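Local coordinates for protein homoaconitase large subunit (Methanocaldococcus jannaschii, PDB 4KP2) that provides the iron-sulfur-cluster-binding large subunit of a hydro-lyase that interconverts homocitrate and homoisocitrate through cis-homoaconitate, at residues 79-84 with 109-114; 124-129 with 254-259; 45-50 with 133-138. One frame throughout, in Å; residues are numbered along the deposited sequence.

Interaction 1. Residues 79-84 with 109-114; sequences VAFDHN and KNFHKG
The carbonyl oxygen of V79 is met by two groups of the neighbouring strand: H112 N makes a hydrogen bond of 2.6 Å to V79 O, and F111 CA adds a C-H...O contact. This is the pairing of two parallel strands in a beta-alpha-beta unit, strand 77-80, helix 90-106 and strand 111-112, at one border of a five-stranded parallel sheet. The register is fixed by the bonds before and after. V79 N reaches N110 O at 3.1 Å, and F81 N reaches H112 O at 3.0 Å; H112 O also receives a C-H...O contact from A80 CA.

V79 and F111 put their side chains on one face of the sheet, where F81 joins them. The F111 ring swings anti to its backbone nitrogen (chi1 171°), which carries its far edge to the flat side of F81 in a T-shaped pair. The centroids lie 5.0 Å apart with planes at 78°, and the closest atoms are F81 CZ and F111 CE1 at 3.5 Å. V79 CG1 meets F111 CD1 at 3.6 Å, so the phenylalanine edge is wedged between a methyl group and a ring. Helix 90-106 packs against this group through A99, L100, F102 and V103.

On the opposite face A80 CB and H112 CB are neighbours, and both side chains touch I122 of helix 119-126; H112 NE2 is hydrogen-bonded to Y127 OH. Past the strand the chain turns toward the cluster region, where D82 forms a backbone hydrogen bond with C383, a predicted cluster ligand. There D82 OD1 accepts H83 ND1 at 2.8 Å, an almost straight bond (169°) lying in the imidazole plane but meeting the carboxylate from above its own plane.

Interaction 2. Residues 124-129 with 254-259; sequences AENYVL and KERGLS
R256 reaches out from the turn after helix 246-254 and lays its guanidinium beside the peptide groups of the chain leaving helix 119-126, an arginine side chain taking backbone carbonyls at the C-terminal end of that helix and in the loop after it. The chain is extended from CG to NE, which lets it span from its own backbone to V128. Y127 N lies 3.3 Å above the guanidinium, over its centre; as both are donors, this is a contact over the face and not a hydrogen bond. The carbonyls come at the edge. R256 NH1 donates to A124 O at 3.1 Å, almost straight (172°) and in the guanidinium plane, although the nitrogen sits above the carbonyl plane. V128 O is also met by NH1, but that bond is short and bent, so its exact length is doubtful; a weak one from NH2 joins it.

N126 and R256 run past each other in opposite directions, their flat groups turned by 46°. Beside them, the planes of the E125 and E255 carboxylates are nearly parallel (15° apart), with OE2 and OE1 respectively 4.6 Å apart. E125 OE1 is hydrogen-bonded to S355 OG; K357 NZ forms a salt bridge with E255 OE1 and would be expected to offset some of the repulsion. Beyond the guanidinium, L129 CD2 touches R256 NH2 at 3.4 Å.

Interaction 3. Residues 45-50 with 133-138; sequences VEVDLA and FVAGGD
The ring of F133 carries V45 CG1 over one face and V47 CG2 at its edge. The V45 methyl stands 3.8 Å from the ring centroid and only 21° off the normal, a CH-pi contact, while V47 CG2 meets F133 CE2 at 3.7 Å close to the ring plane. The ring reaches both valines because its CG lies anti to the backbone nitrogen (chi1 -179°). V47 turns its other methyl, CG1, onto A135 CB.

Residues 47-48 link strand 42-46 of the mixed sheet to strand 49-53 of the parallel sheet, and D48 lies in this link. Its side chain stands in for a strand partner: D48 OD2 accepts F133 N at 3.0 Å, on the anti side, 23° out of the carboxylate plane. In return F133 O takes D48 N at 3.1 Å, with a weak second bond from L49 N. Regular parallel pairing follows, as A135 N donates to L49 O at 2.8 Å and A50 CA makes a C-H...O contact with A135 O. L49 and V134 share one face of the parallel sheet that contains strands 49-53 and 133-136, against L123 of helix 119-126; A50 and A135 face helix 156-165.

D48 OD1 forms a salt bridge with K32, so one carboxylate both pairs with a lysine and satisfies a buried backbone N-H. That double engagement would restrict the rotation of the carboxylate, and K32 would tend to keep the aspartate ionised.

The three contacts lie about 17 to 18 Å apart, centre to centre. In chain order the segments run 45-50, 79-84, 109-114, 124-129, 133-138 and 254-259: interaction 1 falls wholly between the two halves of interaction 3, whereas interactions 2 and 3 alternate. Interactions 1 and 3 belong to the same parallel sheet: interaction 1 pairs an outermost strand, 111-112, with 77-80, and interaction 3 pairs the middle strand, 49-53, with 133-136. Helix 119-126 connects strand 111-112 to strand 133-136, and interaction 2 holds its exit. There Y127 also packs on N110 of interaction 1 and, with V128, on L49 of interaction 3, tying the sheet to this helix in the region near the predicted cluster cysteines.

Interaction 1. Residues 79-84 with 109-114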
loop_
_atom_site.group_PDB
_atom_site.type_symbol
_atom_site.label_atom_id
_atom_site.label_comp_id
_atom_site.label_asym_id
_atom_site.label_seq_id
_atom_site.Cartn_x
_atom_site.Cartn_y
_atom_site.Cartn_z
ATOM N N VAL A 79 18.233 6.143 -10.606
ATOM C CA VAL A 79 17.760 4.967 -9.885
ATOM C C VAL A 79 16.464 5.277 -9.143
ATOM O O VAL A 79 16.388 6.250 -8.392
ATOM C CB VAL A 79 18.811 4.455 -8.882
ATOM C CG1 VAL A 79 18.279 3.246 -8.128
ATOM C CG2 VAL A 79 20.105 4.110 -9.599
ATOM N N ALA A 80 15.446 4.449 -9.357
ATOM C CA ALA A 80 14.148 4.660 -8.725
ATOM C C ALA A 80 13.498 3.352 -8.282
ATOM O O ALA A 80 13.374 2.410 -9.065
ATOM C CB ALA A 80 13.223 5.423 -9.660
ATOM N N PHE A 81 13.083 3.304 -7.019
ATOM C CA PHE A 81 12.410 2.130 -6.476
ATOM C C PHE A 81 10.910 2.245 -6.707
ATOM O O PHE A 81 10.296 3.246 -6.333
ATOM C CB PHE A 81 12.691 1.988 -4.978
ATOM C CG PHE A 81 14.142 1.781 -4.642
ATOM C CD1 PHE A 81 15.059 1.435 -5.623
ATOM C CD2 PHE A 81 14.589 1.930 -3.340
ATOM C CE1 PHE A 81 16.391 1.245 -5.311
ATOM C CE2 PHE A 81 15.920 1.740 -3.023
ATOM C CZ PHE A 81 16.821 1.398 -4.008
ATOM N N ASP A 82 10.318 1.223 -7.317
ATOM C CA ASP A 82 8.897 1.270 -7.641
ATOM C C ASP A 82 8.249 -0.111 -7.709
ATOM O O ASP A 82 7.074 -0.267 -7.380
ATOM C CB ASP A 82 8.678 2.014 -8.960
ATOM C CG ASP A 82 9.322 1.310 -10.139
ATOM O OD1 ASP A 82 10.356 0.638 -9.943
ATOM O OD2 ASP A 82 8.791 1.429 -11.264
ATOM N N HIS A 83 9.015 -1.108 -8.140
ATOM C CA HIS A 83 8.481 -2.452 -8.335
ATOM C C HIS A 83 8.059 -3.122 -7.030
ATOM O O HIS A 83 7.004 -3.753 -6.961
ATOM C CB HIS A 83 9.497 -3.331 -9.067
ATOM C CG HIS A 83 9.531 -3.109 -10.547
ATOM N ND1 HIS A 83 9.737 -1.869 -11.111
ATOM C CD2 HIS A 83 9.384 -3.973 -11.579
ATOM C CE1 HIS A 83 9.716 -1.978 -12.427
ATOM N NE2 HIS A 83 9.503 -3.244 -12.737
ATOM N N ASN A 84 8.889 -2.989 -6.000
ATOM C CA ASN A 84 8.637 -3.652 -4.727
ATOM C C ASN A 84 8.641 -2.680 -3.555
ATOM O O ASN A 84 9.445 -2.812 -2.631
ATOM C CB ASN A 84 9.673 -4.754 -4.494
ATOM C CG ASN A 84 9.718 -5.763 -5.627
ATOM O OD1 ASN A 84 9.023 -6.778 -5.596
ATOM N ND2 ASN A 84 10.539 -5.486 -6.634
ATOM N N LYS A 109 23.224 10.988 -7.631
ATOM C CA LYS A 109 22.387 12.054 -7.092
ATOM C C LYS A 109 20.948 11.928 -7.576
ATOM O O LYS A 109 20.009 12.279 -6.861
ATOM C CB LYS A 109 22.952 13.425 -7.463
ATOM C CG LYS A 109 24.310 13.715 -6.849
ATOM C CD LYS A 109 24.778 15.119 -7.186
ATOM C CE LYS A 109 26.127 15.414 -6.557
ATOM N NZ LYS A 109 26.581 16.794 -6.869
ATOM N N ASN A 110 20.782 11.418 -8.791
ATOM C CA ASN A 110 19.458 11.209 -9.357
ATOM C C ASN A 110 18.812 9.934 -8.831
ATOM O O ASN A 110 18.409 9.069 -9.608
ATOM C CB ASN A 110 19.527 11.162 -10.883
ATOM C CG ASN A 110 20.147 12.406 -11.477
ATOM O OD1 ASN A 110 20.036 13.498 -10.919
ATOM N ND2 ASN A 110 20.809 12.249 -12.616
ATOM N N PHE A 111 18.715 9.820 -7.510
ATOM C CA PHE A 111 18.132 8.639 -6.890
ATOM C C PHE A 111 16.759 8.937 -6.302
ATOM O O PHE A 111 16.548 9.983 -5.690
ATOM C CB PHE A 111 19.060 8.092 -5.807
ATOM C CG PHE A 111 18.444 7.009 -4.972
ATOM C CD1 PHE A 111 18.125 5.783 -5.531
ATOM C CD2 PHE A 111 18.191 7.211 -3.627
ATOM C CE1 PHE A 111 17.561 4.782 -4.766
ATOM C CE2 PHE A 111 17.627 6.212 -2.855
ATOM C CZ PHE A 111 17.311 4.997 -3.426
ATOM N N HIS A 112 15.830 8.008 -6.492
ATOM C CA HIS A 112 14.478 8.163 -5.976
ATOM C C HIS A 112 14.061 6.967 -5.131
ATOM O O HIS A 112 14.026 5.835 -5.609
ATOM C CB HIS A 112 13.490 8.380 -7.121
ATOM C CG HIS A 112 13.706 9.661 -7.864
ATOM N ND1 HIS A 112 13.098 10.841 -7.501
ATOM C CD2 HIS A 112 14.472 9.948 -8.943
ATOM C CE1 HIS A 112 13.474 11.802 -8.328
ATOM N NE2 HIS A 112 14.308 11.286 -9.211
ATOM N N LYS A 113 13.747 7.234 -3.870
ATOM C CA LYS A 113 13.363 6.191 -2.929
ATOM C C LYS A 113 11.967 5.665 -3.226
ATOM O O LYS A 113 11.324 6.088 -4.187
ATOM C CB LYS A 113 13.412 6.734 -1.503
ATOM C CG LYS A 113 14.747 7.342 -1.128
ATOM C CD LYS A 113 14.618 8.247 0.083
ATOM C CE LYS A 113 14.068 7.496 1.281
ATOM N NZ LYS A 113 13.900 8.393 2.455
ATOM N N GLY A 114 11.506 4.740 -2.392
ATOM C CA GLY A 114 10.164 4.210 -2.520
ATOM C C GLY A 114 9.126 5.269 -2.210
ATOM O O GLY A 114 9.266 6.025 -1.250
#

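Interaction 2. Residues 124-129 with 254-259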
loop_
_atom_site.group_PDB
_atom_site.type_symbol
_atom_site.label_atom_id
_atom_site.label_comp_id
_atom_site.label_asym_id
_atom_site.label_seq_id
_atom_site.Cartn_x
_atom_site.Cartn_y
_atom_site.Cartn_z
ATOM N N ALA A 124 9.977 10.631 -16.917
ATOM C CA ALA A 124 9.231 11.522 -17.796
ATOM C C ALA A 124 8.955 12.861 -17.125
ATOM O O ALA A 124 8.718 13.866 -17.795
ATOM C CB ALA A 124 7.927 10.869 -18.225
ATOM N N GLU A 125 8.991 12.870 -15.797
ATOM C CA GLU A 125 8.645 14.065 -15.037
ATOM C C GLU A 125 9.813 15.016 -14.807
ATOM O O GLU A 125 9.602 16.168 -14.431
ATOM C CB GLU A 125 8.034 13.688 -13.687
ATOM C CG GLU A 125 6.574 13.285 -13.748
ATOM C CD GLU A 125 6.011 12.953 -12.381
ATOM O OE1 GLU A 125 6.750 13.091 -11.382
ATOM O OE2 GLU A 125 4.831 12.553 -12.305
ATOM N N ASN A 126 11.040 14.548 -15.027
ATOM C CA ASN A 126 12.199 15.359 -14.667
ATOM C C ASN A 126 13.514 15.004 -15.363
ATOM O O ASN A 126 14.577 15.467 -14.948
ATOM C CB ASN A 126 12.397 15.328 -13.146
ATOM C CG ASN A 126 13.041 16.592 -12.612
ATOM O OD1 ASN A 126 14.253 16.644 -12.401
ATOM N ND2 ASN A 126 12.232 17.621 -12.391
ATOM N N TYR A 127 13.461 14.199 -16.420
ATOM C CA TYR A 127 14.700 13.769 -17.068
ATOM C C TYR A 127 14.665 13.723 -18.596
ATOM O O TYR A 127 15.436 14.418 -19.257
ATOM C CB TYR A 127 15.153 12.415 -16.514
ATOM C CG TYR A 127 15.514 12.446 -15.047
ATOM C CD1 TYR A 127 16.709 13.009 -14.620
ATOM C CD2 TYR A 127 14.662 11.911 -14.090
ATOM C CE1 TYR A 127 17.045 13.040 -13.281
ATOM C CE2 TYR A 127 14.991 11.937 -12.748
ATOM C CZ TYR A 127 16.184 12.504 -12.350
ATOM O OH TYR A 127 16.518 12.534 -11.015
ATOM N N VAL A 128 13.780 12.899 -19.148
ATOM C CA VAL A 128 13.772 12.621 -20.586
ATOM C C VAL A 128 13.550 13.846 -21.475
ATOM O O VAL A 128 12.475 14.445 -21.476
ATOM C CB VAL A 128 12.720 11.555 -20.948
ATOM C CG1 VAL A 128 12.707 11.319 -22.450
ATOM C CG2 VAL A 128 13.000 10.259 -20.204
ATOM N N LEU A 129 14.580 14.200 -22.238
ATOM C CA LEU A 129 14.487 15.274 -23.220
ATOM C C LEU A 129 14.407 14.685 -24.623
ATOM O O LEU A 129 14.857 13.564 -24.849
ATOM C CB LEU A 129 15.696 16.205 -23.113
ATOM C CG LEU A 129 15.747 17.148 -21.913
ATOM C CD1 LEU A 129 17.028 17.967 -21.940
ATOM C CD2 LEU A 129 14.531 18.055 -21.903
ATOM N N LYS A 254 5.430 22.510 -17.527
ATOM C CA LYS A 254 4.580 22.254 -16.373
ATOM C C LYS A 254 5.277 21.385 -15.325
ATOM O O LYS A 254 5.026 21.520 -14.126
ATOM C CB LYS A 254 3.272 21.607 -16.840
ATOM C CG LYS A 254 2.476 20.886 -15.770
ATOM C CD LYS A 254 1.154 20.391 -16.330
ATOM C CE LYS A 254 0.557 19.292 -15.467
ATOM N NZ LYS A 254 1.379 18.051 -15.519
ATOM N N GLU A 255 6.177 20.517 -15.779
ATOM C CA GLU A 255 6.794 19.528 -14.899
ATOM C C GLU A 255 8.151 19.942 -14.325
ATOM O O GLU A 255 8.305 20.069 -13.109
ATOM C CB GLU A 255 6.924 18.185 -15.624
ATOM C CG GLU A 255 5.597 17.588 -16.070
ATOM C CD GLU A 255 4.739 17.126 -14.907
ATOM O OE1 GLU A 255 5.295 16.878 -13.817
ATOM O OE2 GLU A 255 3.509 17.007 -15.083
ATOM N N ARG A 256 9.132 20.147 -15.199
ATOM C CA ARG A 256 10.513 20.353 -14.771
ATOM C C ARG A 256 10.882 21.827 -14.695
ATOM O O ARG A 256 12.000 22.208 -15.042
ATOM C CB ARG A 256 11.461 19.652 -15.742
ATOM C CG ARG A 256 10.911 18.351 -16.292
ATOM C CD ARG A 256 11.803 17.776 -17.376
ATOM N NE ARG A 256 11.296 16.498 -17.862
ATOM C CZ ARG A 256 11.857 15.798 -18.842
ATOM N NH1 ARG A 256 11.326 14.643 -19.220
ATOM N NH2 ARG A 256 12.945 16.255 -19.445
ATOM N N GLY A 257 9.952 22.656 -14.236
ATOM C CA GLY A 257 10.155 24.090 -14.276
ATOM C C GLY A 257 10.057 24.533 -15.721
ATOM O O GLY A 257 9.666 23.743 -16.580
ATOM N N LEU A 258 10.413 25.780 -16.008
ATOM C CA LEU A 258 10.288 26.270 -17.376
ATOM C C LEU A 258 11.088 27.524 -17.689
ATOM O O LEU A 258 11.621 28.192 -16.801
ATOM C CB LEU A 258 8.818 26.526 -17.724
ATOM C CG LEU A 258 8.209 27.875 -17.337
ATOM C CD1 LEU A 258 6.854 28.046 -18.008
ATOM C CD2 LEU A 258 8.078 28.016 -15.829
ATOM N N SER A 259 11.149 27.823 -18.982
ATOM C CA SER A 259 11.703 29.060 -19.504
ATOM C C SER A 259 11.414 29.087 -20.997
ATOM O O SER A 259 11.698 28.121 -21.706
ATOM C CB SER A 259 13.209 29.143 -19.261
ATOM O OG SER A 259 13.730 30.382 -19.713
HETATM O O HOH W 1 3.233 13.985 -13.384
#

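Interaction 3. Residues 45-50 with 133-138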
loop_
_atom_site.group_PDB
_atom_site.type_symbol
_atom_site.label_atom_id
_atom_site.label_comp_id
_atom_site.label_asym_id
_atom_site.label_seq_id
_atom_site.Cartn_x
_atom_site.Cartn_y
_atom_site.Cartn_z
ATOM N N VAL A 45 26.291 3.969 -30.029
ATOM C CA VAL A 45 25.590 5.155 -29.549
ATOM C C VAL A 45 25.955 5.508 -28.111
ATOM O O VAL A 45 25.901 4.660 -27.220
ATOM C CB VAL A 45 24.063 4.970 -29.636
ATOM C CG1 VAL A 45 23.348 6.226 -29.163
ATOM C CG2 VAL A 45 23.654 4.621 -31.054
ATOM N N GLU A 46 26.328 6.764 -27.890
ATOM C CA GLU A 46 26.564 7.257 -26.540
ATOM C C GLU A 46 25.225 7.473 -25.848
ATOM O O GLU A 46 24.335 8.123 -26.391
ATOM C CB GLU A 46 27.367 8.558 -26.568
ATOM C CG GLU A 46 28.783 8.400 -27.098
ATOM C CD GLU A 46 29.596 9.673 -26.981
ATOM O OE1 GLU A 46 29.017 10.717 -26.608
ATOM O OE2 GLU A 46 30.813 9.628 -27.258
ATOM N N VAL A 47 25.084 6.919 -24.649
ATOM C CA VAL A 47 23.812 6.961 -23.935
ATOM C C VAL A 47 23.619 8.271 -23.177
ATOM O O VAL A 47 24.497 8.709 -22.432
ATOM C CB VAL A 47 23.680 5.770 -22.967
ATOM C CG1 VAL A 47 22.328 5.789 -22.275
ATOM C CG2 VAL A 47 23.874 4.465 -23.722
ATOM N N ASP A 48 22.460 8.893 -23.377
ATOM C CA ASP A 48 22.140 10.161 -22.730
ATOM C C ASP A 48 21.520 9.960 -21.352
ATOM O O ASP A 48 21.618 10.829 -20.488
ATOM C CB ASP A 48 21.191 10.979 -23.606
ATOM C CG ASP A 48 21.849 11.474 -24.872
ATOM O OD1 ASP A 48 23.025 11.885 -24.802
ATOM O OD2 ASP A 48 21.193 11.452 -25.934
ATOM N N LEU A 49 20.877 8.814 -21.152
ATOM C CA LEU A 49 20.180 8.547 -19.900
ATOM C C LEU A 49 20.099 7.050 -19.609
ATOM O O LEU A 49 19.610 6.275 -20.430
ATOM C CB LEU A 49 18.776 9.153 -19.944
ATOM C CG LEU A 49 18.071 9.399 -18.611
ATOM C CD1 LEU A 49 18.864 10.391 -17.779
ATOM C CD2 LEU A 49 16.654 9.902 -18.842
ATOM N N ALA A 50 20.580 6.651 -18.436
ATOM C CA ALA A 50 20.557 5.249 -18.031
ATOM C C ALA A 50 19.787 5.071 -16.725
ATOM O O ALA A 50 20.012 5.799 -15.759
ATOM C CB ALA A 50 21.974 4.714 -17.895
ATOM N N PHE A 133 18.973 9.443 -26.256
ATOM C CA PHE A 133 19.032 7.992 -26.331
ATOM C C PHE A 133 18.875 7.454 -24.916
ATOM O O PHE A 133 19.816 7.483 -24.124
ATOM C CB PHE A 133 20.359 7.527 -26.931
ATOM C CG PHE A 133 20.479 6.034 -27.048
ATOM C CD1 PHE A 133 20.004 5.374 -28.168
ATOM C CD2 PHE A 133 21.066 5.291 -26.039
ATOM C CE1 PHE A 133 20.113 4.000 -28.279
ATOM C CE2 PHE A 133 21.175 3.917 -26.145
ATOM C CZ PHE A 133 20.699 3.272 -27.267
ATOM N N VAL A 134 17.678 6.974 -24.598
ATOM C CA VAL A 134 17.369 6.543 -23.240
ATOM C C VAL A 134 17.451 5.029 -23.071
ATOM O O VAL A 134 16.685 4.279 -23.674
ATOM C CB VAL A 134 15.977 7.033 -22.800
ATOM C CG1 VAL A 134 15.663 6.548 -21.392
ATOM C CG2 VAL A 134 15.901 8.548 -22.878
ATOM N N ALA A 135 18.390 4.589 -22.241
ATOM C CA ALA A 135 18.559 3.172 -21.957
ATOM C C ALA A 135 18.008 2.850 -20.576
ATOM O O ALA A 135 18.245 3.584 -19.617
ATOM C CB ALA A 135 20.023 2.791 -22.046
ATOM N N GLY A 136 17.271 1.750 -20.474
ATOM C CA GLY A 136 16.649 1.387 -19.216
ATOM C C GLY A 136 16.629 -0.102 -18.937
ATOM O O GLY A 136 16.506 -0.919 -19.850
ATOM N N GLY A 137 16.752 -0.452 -17.661
ATOM C CA GLY A 137 16.666 -1.836 -17.233
ATOM C C GLY A 137 15.222 -2.234 -17.003
ATOM O O GLY A 137 14.854 -2.698 -15.922
ATOM N N ASP A 138 14.401 -2.043 -18.029
ATOM C CA ASP A 138 12.980 -2.336 -17.944
ATOM C C ASP A 138 12.438 -2.571 -19.348
ATOM O O ASP A 138 12.837 -1.895 -20.296
ATOM C CB ASP A 138 12.238 -1.176 -17.279
ATOM C CG ASP A 138 10.793 -1.507 -16.969
ATOM O OD1 ASP A 138 9.930 -1.280 -17.841
ATOM O OD2 ASP A 138 10.521 -1.989 -15.848
#